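Local coordinates for carbohydrate binding family 6 (Clostridium thermocellum, PDB 5A8D), which probably hydrolyses terminal alpha-L-arabinofuranosyl residues from arabinose-containing polysaccharides, as a family 43 glycoside hydrolase built on a five-bladed beta-propeller, at residues A[160-165]-A[210-215]; A[35-40]-A[283-288]; A[50-55]-A[71-76]; A[277-282]-A[303-308]. All coordinates share one frame; numbering follows the deposited sequence.

Contact 1: A[160-165]-A[210-215]; sequences LFDPGV and FEAAYM
Asp162 reaches across to the 210-215 segment, where its OD2 accepts the backbone N-H of Ala212 with N and OD2 2.8 Å apart. The bond is bent, 138° at the hydrogen, and the donor stands well above the carboxylate plane, 54° out of it. Just beside it the Phe161 ring turns its edge to the Glu211 carboxylate. Phe161 CZ lies 3.8 Å from Glu211 OE2, and the two flat groups stand almost perpendicular. Asp162 OD2 packs 3.5 Å from Glu211 CB but stays 4.5 Å from Glu211 OE1.

Further along, waters link the two backbones. Asp162 O bonds to water 1, which accepts from Ala213 N at 2.9 Å, and also to water 2, which in turn reaches Ala213 O at 2.7 Å. Beyond Gly164, whose CA sits 3.7 Å from Ala213 O, water 3 takes the N-H of Met215 and makes a weak bond to Val165 O.

What positions the acids lies one shell out. His268 NE2 is a second hydrogen-bond partner of Asp162 OD2, and His268 also touches the side chains of Glu211 and Ala212. Phe161 CG sits between its backbone N and carbonyl carbon (chi1 72°), which lays one ring face against the Asp162 carboxyl carbon.

Strands 164-167 and 212-218 are edge strands of neighbouring blades, meeting close to the centre of the chain. Two buried carboxylates and ordered water at the middle of a family 43 propeller are consistent with an acid-lined active-site region, in which Asp162 is held through one oxygen by two hydrogen-bond partners.

Contact 2: A[35-40]-A[283-288]; sequences RFTADP and HNRTVA
His283 lays one face of its imidazole over the carbonyl of Ala38, whose O is 3.4 Å from His283 CG. The ring then slides along the loop: its CE1 meets Ala38 CB at 3.7 Å, while on the other flank CD2 approaches Thr37 OG1 at 3.5 Å. The side chain can span both residues because it runs out with CG opposite the backbone N (chi1 178°), straight at the loop. Two conformers are modelled for this histidine, so its ring contacts and the unpartnered, buried ND1 are less certain.

Arg285 comes up to the edge of the imidazole, with a guanidinium face toward His283 NE2, and its NH2 stands 3.0 Å from Thr37 OG1, crossing that side chain at about a right angle. The arginine is poorly ordered, so little should rest on this approach. The firmer hold on the loop comes from Asn266, whose ND2 is hydrogen-bonded to both Thr37 OG1 and Ala38 O. At the loop's C-terminal end, Pro40 CG packs 4.2 Å from the backbone N of His283.

Helix 285-289 starts directly after Asn284, the N-cap residue. Its OD1 accepts from Val287 N at 2.7 Å along a practically straight N-H line, while its ND2 goes to Gln258. This bond closes the start of the helix. On the far side of the loop, Arg35 forms a salt bridge with Asp322 of a second subunit.

Residues 35-40 lead into the first blade and 283-288 leave the second strand of the last, so the contact belongs to the seam where a beta-propeller closes its ring.

Contact 3: A[50-55]-A[71-76]; sequences YIYCSH and ITCIST
Cys73 sits between Tyr50 and Tyr52 on the close-packed face of this antiparallel pair, the second and third strands of the first blade. Its sulfur extends opposite the backbone N (chi1 179°), which carries SG over the Tyr52 ring, 4.0 Å from the centroid and 22° off the normal. The same SG meets Tyr50 quite differently, at the ring edge, 3.8 Å from CD2. Tyr50 instead offers a face to Ser75, whose CB makes a CH-pi contact 3.9 Å from the ring centroid. Ile71 CG2 completes the row against Tyr52 CB. Val88 of the next strand packs on both Cys73 and Tyr52.

The opposite face is sparser. Ile51 CB and Ile74 CG1 touch at 4.0 Å, and toward the partly exposed end the contact turns polar: His55 NE2 donates to Thr72 OG1 at 2.9 Å, in the imidazole plane but bent to 131° at the hydrogen.

Four backbone bonds join the pairs Ile51-Ile74 and Cys53-Thr72, the straightest from Ile51 N to Ile74 O at 2.8 Å. Since Thr72 OG1 accepts from His55, its own proton is probably available for the hydrogen bond to Gln298 OE1, and the geometry fits a hydrogen on His55 NE2.

Contact 4: A[277-282]-A[303-308]; sequences NWYVVY and IDQMFY
Tyr279 OH and Gln305 OE1 reach from opposite strands to one water, water 4, the tyrosine donating at 2.6 Å to the water O and the glutamine oxygen accepting from it; Asn277 ND2 adds a weak third bond. The strands are the middle pair of an antiparallel propeller blade, the last in the chain, with their short axes at 132°.

The Asn277 and Gln305 amides lie 28° apart in plane, with Gln305 NE2 3.2 Å from Asn277 CG. They do not bond each other but turn to a third subunit, Asn277 ND2 to its Ala27 O and Gln305 NE2 to its Asp28 OD1. Gln305 NE2 also donates to water 5, which accepts from Trp278 N and donates to Met306 O, bridging the strands.

Direct pairing is regular at Val280 and Asp304, which exchange two backbone bonds, N to O at 2.9 Å from Val280 to Asp304 and 3.0 Å in return. On the same sheet face as Val280, Asp304 OD2 accepts from Tyr282 OH, 2.8 Å away and above the carboxylate plane, while OD1 forms a salt bridge with Arg291. Each oxygen thus has its own partner, probably favouring the charged form.

At the other end Tyr308, its hydroxyl bonded to His216, stands edge-on to Trp278, planes 85° apart. Its CE2 comes 3.7 Å from Trp278 CD1, and its OH hangs over the indole face, 3.6 Å from CD2.

How the contacts relate
From the N terminus, residues 35-40 open the long loop that contact 2 closes only at 283-288, so contacts 1 and 3 both fall within it. Contact 3 closes first, a short connection inside the first blade that ends before contact 1 begins. Contact 1 joins the third and fourth blades near the centre of the molecule. Contact 4 lies in the last blade and crosses contact 2, whose 283-288 segment fills part of the connection between its strands. Around the seam contacts 2, 3 and 4 touch one another: Asp39 meets Ser54, Pro40 packs on Tyr282, and Ile51 on Val281. Contact 1 touches none of the others, its nearest atoms being about 5 to 8 Å from theirs.

Contact 1: A[160-165]-A[210-215]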
# COMPACT_ATOMS: atom_id res chain seq x y z
N LEU A 160 54.41 -16.53 -12.27
CA LEU A 160 54.88 -17.57 -11.34
C LEU A 160 56.22 -17.14 -10.76
O LEU A 160 57.26 -17.32 -11.41
CB LEU A 160 55.03 -18.90 -12.08
CG LEU A 160 53.93 -19.97 -11.96
CD1 LEU A 160 52.53 -19.41 -11.97
CD2 LEU A 160 54.10 -21.01 -13.06
N PHE A 161 56.21 -16.58 -9.55
CA PHE A 161 57.48 -16.17 -8.93
C PHE A 161 57.45 -15.96 -7.43
O PHE A 161 58.53 -15.87 -6.85
CB PHE A 161 58.11 -14.89 -9.59
CG PHE A 161 57.37 -13.60 -9.30
CD1 PHE A 161 57.70 -12.85 -8.18
CD2 PHE A 161 56.39 -13.12 -10.15
CE1 PHE A 161 57.06 -11.66 -7.87
CE2 PHE A 161 55.73 -11.92 -9.85
CZ PHE A 161 56.06 -11.21 -8.71
N ASP A 162 56.26 -15.79 -6.81
CA ASP A 162 56.20 -15.36 -5.42
C ASP A 162 55.37 -16.36 -4.58
O ASP A 162 54.19 -16.16 -4.33
CB ASP A 162 55.75 -13.91 -5.18
CG ASP A 162 54.52 -13.51 -5.95
OD1 ASP A 162 53.99 -14.32 -6.75
OD2 ASP A 162 54.13 -12.29 -5.78
N PRO A 163 56.04 -17.41 -4.12
CA PRO A 163 55.36 -18.42 -3.29
C PRO A 163 55.13 -17.98 -1.86
O PRO A 163 55.93 -17.22 -1.30
CB PRO A 163 56.34 -19.56 -3.29
CG PRO A 163 57.69 -18.89 -3.34
CD PRO A 163 57.47 -17.74 -4.28
N GLY A 164 54.04 -18.44 -1.28
CA GLY A 164 53.80 -18.33 0.14
C GLY A 164 53.58 -19.75 0.63
O GLY A 164 52.62 -20.41 0.25
N VAL A 165 54.49 -20.24 1.48
CA VAL A 165 54.38 -21.60 1.97
C VAL A 165 53.94 -21.61 3.45
O VAL A 165 54.38 -20.80 4.27
CB VAL A 165 55.67 -22.41 1.76
CG1 VAL A 165 55.54 -23.84 2.31
CG2 VAL A 165 56.05 -22.39 0.29
N PHE A 210 46.53 -9.46 -7.34
CA PHE A 210 47.67 -9.01 -8.17
C PHE A 210 48.90 -9.89 -7.95
O PHE A 210 49.45 -10.46 -8.90
CB PHE A 210 47.94 -7.55 -7.85
CG PHE A 210 49.07 -6.93 -8.67
CD1 PHE A 210 48.94 -6.69 -10.02
CD2 PHE A 210 50.19 -6.45 -8.04
CE1 PHE A 210 49.96 -6.09 -10.74
CE2 PHE A 210 51.24 -5.87 -8.75
CZ PHE A 210 51.13 -5.72 -10.11
N GLU A 211 49.38 -9.98 -6.72
CA GLU A 211 50.60 -10.68 -6.39
C GLU A 211 50.58 -11.09 -4.92
O GLU A 211 49.68 -10.71 -4.14
CB GLU A 211 51.86 -9.75 -6.59
CG GLU A 211 52.25 -9.39 -7.99
CD GLU A 211 53.45 -8.47 -8.11
OE1 GLU A 211 54.00 -7.99 -7.09
OE2 GLU A 211 53.82 -8.16 -9.30
N ALA A 212 51.65 -11.77 -4.52
CA ALA A 212 52.03 -11.87 -3.10
C ALA A 212 51.02 -12.66 -2.27
O ALA A 212 50.75 -12.25 -1.13
CB ALA A 212 52.30 -10.50 -2.50
N ALA A 213 50.57 -13.79 -2.80
CA ALA A 213 49.73 -14.74 -2.05
C ALA A 213 50.43 -15.17 -0.76
O ALA A 213 51.64 -15.50 -0.75
CB ALA A 213 49.41 -15.93 -2.89
N TYR A 214 49.71 -15.14 0.36
CA TYR A 214 50.35 -15.43 1.65
C TYR A 214 49.30 -16.05 2.57
O TYR A 214 48.17 -15.64 2.55
CB TYR A 214 50.90 -14.17 2.29
CG TYR A 214 51.82 -14.40 3.44
CD1 TYR A 214 53.21 -14.57 3.26
CD2 TYR A 214 51.35 -14.45 4.76
CE1 TYR A 214 54.08 -14.80 4.30
CE2 TYR A 214 52.19 -14.74 5.78
CZ TYR A 214 53.58 -14.84 5.60
OH TYR A 214 54.38 -15.07 6.67
N MET A 215 49.70 -17.03 3.38
CA MET A 215 48.79 -17.72 4.26
C MET A 215 49.37 -17.76 5.66
O MET A 215 50.54 -18.11 5.85
CB MET A 215 48.57 -19.15 3.78
CG MET A 215 47.71 -20.00 4.72
SD MET A 215 46.10 -19.35 5.11
CE MET A 215 45.36 -19.08 3.52
O HOH W 1 51.65 -15.12 -5.19
O HOH W 2 53.88 -14.47 -1.77
O HOH W 3 52.57 -18.10 3.44

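Contact 2: A[35-40]-A[283-288]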
# COMPACT_ATOMS: atom_id res chain seq x y z
N ARG A 35 63.23 -6.74 -9.74
CA ARG A 35 64.67 -6.50 -9.86
C ARG A 35 65.27 -5.37 -9.08
O ARG A 35 66.48 -5.44 -8.71
CB ARG A 35 65.08 -6.28 -11.29
CG ARG A 35 65.29 -7.55 -12.05
CD ARG A 35 66.48 -7.39 -12.98
NE ARG A 35 66.27 -6.32 -13.95
CZ ARG A 35 67.10 -6.00 -14.94
NH1 ARG A 35 68.24 -6.67 -15.11
NH2 ARG A 35 66.80 -4.99 -15.77
N PHE A 36 64.47 -4.34 -8.88
CA PHE A 36 64.93 -3.13 -8.23
C PHE A 36 64.30 -2.88 -6.86
O PHE A 36 64.24 -1.74 -6.40
CB PHE A 36 64.67 -1.96 -9.18
CG PHE A 36 65.39 -2.10 -10.49
CD1 PHE A 36 66.74 -1.91 -10.55
CD2 PHE A 36 64.71 -2.47 -11.65
CE1 PHE A 36 67.43 -2.05 -11.76
CE2 PHE A 36 65.40 -2.63 -12.86
CZ PHE A 36 66.76 -2.41 -12.91
N THR A 37 63.84 -3.95 -6.21
CA THR A 37 63.21 -3.82 -4.91
C THR A 37 63.66 -4.99 -4.07
O THR A 37 64.52 -5.77 -4.51
CB THR A 37 61.69 -3.75 -5.07
OG1 THR A 37 61.07 -3.29 -3.85
CG2 THR A 37 61.11 -5.10 -5.52
N ALA A 38 63.12 -5.08 -2.88
CA ALA A 38 63.46 -6.12 -1.95
C ALA A 38 62.17 -6.75 -1.47
O ALA A 38 61.28 -6.05 -0.96
CB ALA A 38 64.28 -5.56 -0.81
N ASP A 39 62.04 -8.05 -1.62
CA ASP A 39 60.86 -8.76 -1.15
C ASP A 39 61.18 -9.44 0.20
O ASP A 39 62.13 -10.20 0.23
CB ASP A 39 60.49 -9.85 -2.14
CG ASP A 39 60.13 -9.36 -3.52
OD1 ASP A 39 59.65 -8.22 -3.66
OD2 ASP A 39 60.39 -10.14 -4.46
N PRO A 40 60.41 -9.21 1.26
CA PRO A 40 60.75 -9.76 2.55
C PRO A 40 60.04 -11.03 2.92
O PRO A 40 58.98 -11.37 2.36
CB PRO A 40 60.29 -8.67 3.50
CG PRO A 40 59.10 -8.07 2.84
CD PRO A 40 59.37 -8.17 1.38
N HIS A 283 57.83 -4.02 2.76
CA HIS A 283 58.92 -3.17 2.25
C HIS A 283 58.22 -1.90 1.76
O HIS A 283 57.23 -1.95 1.04
CB HIS A 283 59.77 -3.90 1.17
CG HIS A 283 60.88 -3.09 0.56
ND1 HIS A 283 62.17 -3.10 1.04
CD2 HIS A 283 60.89 -2.28 -0.53
CE1 HIS A 283 62.93 -2.31 0.30
NE2 HIS A 283 62.18 -1.79 -0.65
N ASN A 284 58.72 -0.74 2.20
CA ASN A 284 58.13 0.52 1.75
C ASN A 284 59.12 1.64 2.05
O ASN A 284 59.23 2.06 3.19
CB ASN A 284 56.79 0.75 2.42
CG ASN A 284 56.05 1.99 1.91
OD1 ASN A 284 56.62 3.08 1.85
ND2 ASN A 284 54.76 1.84 1.59
N ARG A 285 59.84 2.09 1.01
CA ARG A 285 60.83 3.19 1.11
C ARG A 285 60.24 4.45 1.72
O ARG A 285 60.84 5.03 2.64
CB ARG A 285 61.41 3.57 -0.26
CG ARG A 285 62.43 2.60 -0.84
CD ARG A 285 62.63 2.78 -2.36
NE ARG A 285 62.52 1.52 -3.12
CZ ARG A 285 61.37 0.87 -3.37
NH1 ARG A 285 60.21 1.31 -2.89
NH2 ARG A 285 61.39 -0.28 -4.06
N THR A 286 59.07 4.84 1.23
CA THR A 286 58.41 6.07 1.68
C THR A 286 58.08 6.01 3.15
O THR A 286 58.48 6.90 3.90
CB THR A 286 57.08 6.33 0.91
OG1 THR A 286 57.30 6.20 -0.50
CG2 THR A 286 56.54 7.73 1.22
N VAL A 287 57.40 4.94 3.58
CA VAL A 287 57.06 4.77 4.98
C VAL A 287 58.29 4.68 5.84
O VAL A 287 58.31 5.28 6.92
CB VAL A 287 56.17 3.51 5.24
CG1 VAL A 287 56.05 3.21 6.73
CG2 VAL A 287 54.79 3.71 4.64
N ALA A 288 59.31 3.91 5.41
CA ALA A 288 60.54 3.78 6.20
C ALA A 288 61.22 5.13 6.38
O ALA A 288 61.72 5.43 7.47
CB ALA A 288 61.50 2.77 5.60

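Contact 3: A[50-55]-A[71-76]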
# COMPACT_ATOMS: atom_id res chain seq x y z
N TYR A 50 63.98 -13.63 12.38
CA TYR A 50 64.82 -13.55 11.17
C TYR A 50 63.99 -12.94 10.03
O TYR A 50 62.88 -13.42 9.71
CB TYR A 50 65.29 -14.97 10.77
CG TYR A 50 66.24 -15.60 11.78
CD1 TYR A 50 65.75 -16.27 12.94
CD2 TYR A 50 67.64 -15.45 11.68
CE1 TYR A 50 66.61 -16.78 13.85
CE2 TYR A 50 68.50 -15.99 12.62
CZ TYR A 50 67.98 -16.66 13.68
OH TYR A 50 68.80 -17.18 14.64
N ILE A 51 64.58 -11.96 9.35
CA ILE A 51 63.95 -11.32 8.20
C ILE A 51 64.87 -11.56 7.01
O ILE A 51 66.08 -11.23 7.08
CB ILE A 51 63.77 -9.82 8.43
CG1 ILE A 51 62.93 -9.55 9.66
CG2 ILE A 51 63.15 -9.15 7.23
CD1 ILE A 51 61.55 -10.10 9.62
N TYR A 52 64.29 -12.10 5.95
CA TYR A 52 65.01 -12.41 4.73
C TYR A 52 64.55 -11.42 3.66
O TYR A 52 63.35 -11.12 3.61
CB TYR A 52 64.70 -13.83 4.26
CG TYR A 52 65.07 -14.87 5.28
CD1 TYR A 52 64.26 -15.10 6.40
CD2 TYR A 52 66.25 -15.61 5.14
CE1 TYR A 52 64.62 -16.00 7.35
CE2 TYR A 52 66.61 -16.52 6.12
CZ TYR A 52 65.77 -16.74 7.19
OH TYR A 52 66.14 -17.64 8.15
N CYS A 53 65.46 -10.97 2.80
CA CYS A 53 65.07 -10.11 1.67
C CYS A 53 65.75 -10.52 0.38
O CYS A 53 66.92 -10.84 0.40
CB CYS A 53 65.44 -8.68 1.91
SG CYS A 53 64.29 -7.88 3.04
N SER A 54 65.01 -10.53 -0.73
CA SER A 54 65.62 -10.67 -2.03
C SER A 54 66.28 -9.36 -2.44
O SER A 54 65.84 -8.27 -2.08
CB SER A 54 64.64 -11.12 -3.13
OG SER A 54 63.55 -10.21 -3.24
N HIS A 55 67.35 -9.52 -3.22
CA HIS A 55 68.05 -8.40 -3.87
C HIS A 55 68.36 -8.83 -5.28
O HIS A 55 68.60 -10.03 -5.57
CB HIS A 55 69.33 -8.00 -3.11
CG HIS A 55 69.06 -7.64 -1.69
ND1 HIS A 55 68.46 -6.46 -1.33
CD2 HIS A 55 69.19 -8.37 -0.55
CE1 HIS A 55 68.25 -6.45 -0.02
NE2 HIS A 55 68.69 -7.60 0.47
N ILE A 71 69.51 -13.68 -1.72
CA ILE A 71 68.71 -13.41 -0.56
C ILE A 71 69.64 -13.22 0.65
O ILE A 71 70.55 -13.99 0.85
CB ILE A 71 67.75 -14.58 -0.29
CG1 ILE A 71 66.77 -14.68 -1.47
CG2 ILE A 71 67.04 -14.41 1.04
CD1 ILE A 71 65.95 -15.93 -1.54
N THR A 72 69.37 -12.19 1.44
CA THR A 72 70.11 -11.86 2.63
C THR A 72 69.19 -11.98 3.84
O THR A 72 67.96 -12.13 3.71
CB THR A 72 70.65 -10.41 2.58
OG1 THR A 72 69.55 -9.50 2.46
CG2 THR A 72 71.66 -10.20 1.45
N CYS A 73 69.78 -11.96 5.02
CA CYS A 73 69.06 -12.17 6.27
C CYS A 73 69.61 -11.29 7.37
O CYS A 73 70.85 -11.12 7.49
CB CYS A 73 69.23 -13.64 6.64
SG CYS A 73 68.42 -14.09 8.20
N ILE A 74 68.70 -10.68 8.13
CA ILE A 74 69.00 -10.01 9.35
C ILE A 74 68.17 -10.62 10.48
O ILE A 74 67.15 -11.21 10.22
CB ILE A 74 68.78 -8.47 9.28
CG1 ILE A 74 67.33 -8.13 9.02
CG2 ILE A 74 69.66 -7.86 8.19
CD1 ILE A 74 67.04 -6.67 9.20
N SER A 75 68.60 -10.46 11.72
CA SER A 75 67.79 -10.93 12.86
C SER A 75 67.84 -10.03 14.05
O SER A 75 68.75 -9.21 14.23
CB SER A 75 68.13 -12.36 13.26
OG SER A 75 69.39 -12.42 13.91
N THR A 76 66.89 -10.26 14.96
CA THR A 76 66.83 -9.50 16.18
C THR A 76 66.26 -10.38 17.28
O THR A 76 65.51 -11.30 16.99
CB THR A 76 65.91 -8.25 16.00
OG1 THR A 76 65.96 -7.41 17.15
CG2 THR A 76 64.49 -8.65 15.70

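Contact 4: A[277-282]-A[303-308]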
# COMPACT_ATOMS: atom_id res chain seq x y z
N ASN A 277 53.05 -11.59 20.17
CA ASN A 277 52.43 -10.51 19.40
C ASN A 277 52.49 -10.84 17.94
O ASN A 277 53.37 -11.61 17.51
CB ASN A 277 53.19 -9.22 19.61
CG ASN A 277 53.00 -8.63 21.02
OD1 ASN A 277 52.10 -9.01 21.73
ND2 ASN A 277 53.83 -7.67 21.37
N TRP A 278 51.57 -10.29 17.16
CA TRP A 278 51.56 -10.48 15.73
C TRP A 278 52.11 -9.24 15.03
O TRP A 278 51.85 -8.11 15.45
CB TRP A 278 50.14 -10.79 15.27
CG TRP A 278 49.73 -12.16 15.59
CD1 TRP A 278 49.20 -12.63 16.79
CD2 TRP A 278 49.88 -13.28 14.76
NE1 TRP A 278 48.98 -13.97 16.68
CE2 TRP A 278 49.41 -14.41 15.47
CE3 TRP A 278 50.37 -13.46 13.48
CZ2 TRP A 278 49.41 -15.69 14.89
CZ3 TRP A 278 50.38 -14.73 12.92
CH2 TRP A 278 49.91 -15.83 13.65
N TYR A 279 52.90 -9.47 13.99
CA TYR A 279 53.51 -8.39 13.22
C TYR A 279 53.33 -8.59 11.74
O TYR A 279 53.40 -9.72 11.24
CB TYR A 279 55.02 -8.27 13.53
CG TYR A 279 55.33 -8.00 14.96
CD1 TYR A 279 55.26 -6.72 15.47
CD2 TYR A 279 55.59 -9.04 15.86
CE1 TYR A 279 55.48 -6.46 16.80
CE2 TYR A 279 55.86 -8.79 17.19
CZ TYR A 279 55.76 -7.50 17.67
OH TYR A 279 55.97 -7.23 18.99
N VAL A 280 53.11 -7.49 11.02
CA VAL A 280 53.19 -7.50 9.57
C VAL A 280 54.50 -6.81 9.17
O VAL A 280 54.86 -5.74 9.68
CB VAL A 280 51.93 -6.94 8.85
CG1 VAL A 280 51.64 -5.51 9.24
CG2 VAL A 280 52.04 -7.11 7.35
N VAL A 281 55.24 -7.48 8.30
CA VAL A 281 56.49 -6.94 7.83
C VAL A 281 56.37 -6.73 6.30
O VAL A 281 55.87 -7.60 5.58
CB VAL A 281 57.74 -7.77 8.28
CG1 VAL A 281 57.54 -8.61 9.57
CG2 VAL A 281 58.30 -8.62 7.21
N TYR A 282 56.79 -5.56 5.85
CA TYR A 282 56.59 -5.18 4.47
C TYR A 282 57.67 -4.21 4.06
O TYR A 282 58.38 -3.70 4.88
CB TYR A 282 55.18 -4.67 4.27
CG TYR A 282 54.83 -3.46 5.08
CD1 TYR A 282 54.46 -3.56 6.41
CD2 TYR A 282 54.93 -2.18 4.54
CE1 TYR A 282 54.18 -2.48 7.17
CE2 TYR A 282 54.62 -1.06 5.31
CZ TYR A 282 54.25 -1.21 6.62
OH TYR A 282 53.96 -0.12 7.44
N ILE A 303 57.99 -2.69 10.13
CA ILE A 303 57.35 -3.68 10.99
C ILE A 303 56.26 -2.98 11.79
O ILE A 303 56.54 -2.01 12.50
CB ILE A 303 58.36 -4.33 11.92
CG1 ILE A 303 59.46 -5.05 11.12
CG2 ILE A 303 57.65 -5.32 12.90
CD1 ILE A 303 60.68 -5.34 12.00
N ASP A 304 55.02 -3.42 11.62
CA ASP A 304 53.87 -2.91 12.38
C ASP A 304 53.28 -4.06 13.18
O ASP A 304 53.29 -5.20 12.76
CB ASP A 304 52.80 -2.44 11.43
CG ASP A 304 53.22 -1.17 10.59
OD1 ASP A 304 54.26 -0.56 10.82
OD2 ASP A 304 52.50 -0.86 9.67
N GLN A 305 52.73 -3.75 14.33
CA GLN A 305 52.08 -4.76 15.15
C GLN A 305 50.62 -4.87 14.69
O GLN A 305 49.93 -3.84 14.46
CB GLN A 305 52.15 -4.40 16.62
CG GLN A 305 51.65 -5.52 17.50
CD GLN A 305 51.88 -5.29 18.98
OE1 GLN A 305 52.59 -4.37 19.39
NE2 GLN A 305 51.29 -6.17 19.81
N MET A 306 50.13 -6.09 14.61
CA MET A 306 48.79 -6.38 14.14
C MET A 306 47.90 -6.88 15.27
O MET A 306 48.38 -7.61 16.17
CB MET A 306 48.85 -7.42 13.04
CG MET A 306 47.55 -7.51 12.28
SD MET A 306 47.71 -8.58 10.81
CE MET A 306 47.52 -9.98 11.65
N PHE A 307 46.64 -6.42 15.29
CA PHE A 307 45.69 -6.77 16.32
C PHE A 307 44.46 -7.35 15.66
O PHE A 307 44.06 -6.93 14.55
CB PHE A 307 45.31 -5.54 17.14
CG PHE A 307 46.46 -4.97 17.90
CD1 PHE A 307 47.36 -4.13 17.26
CD2 PHE A 307 46.75 -5.37 19.19
CE1 PHE A 307 48.47 -3.64 17.91
CE2 PHE A 307 47.86 -4.86 19.87
CZ PHE A 307 48.72 -4.00 19.25
N TYR A 308 43.81 -8.30 16.35
CA TYR A 308 42.58 -8.88 15.89
C TYR A 308 41.38 -8.50 16.72
O TYR A 308 41.47 -8.34 17.95
CB TYR A 308 42.70 -10.42 15.95
CG TYR A 308 43.80 -11.02 15.17
CD1 TYR A 308 43.62 -11.33 13.85
CD2 TYR A 308 45.04 -11.35 15.76
CE1 TYR A 308 44.62 -11.95 13.13
CE2 TYR A 308 46.06 -11.94 15.04
CZ TYR A 308 45.85 -12.25 13.73
OH TYR A 308 46.82 -12.89 13.00
O HOH W 4 54.91 -5.33 20.35
O HOH W 5 49.73 -8.37 18.33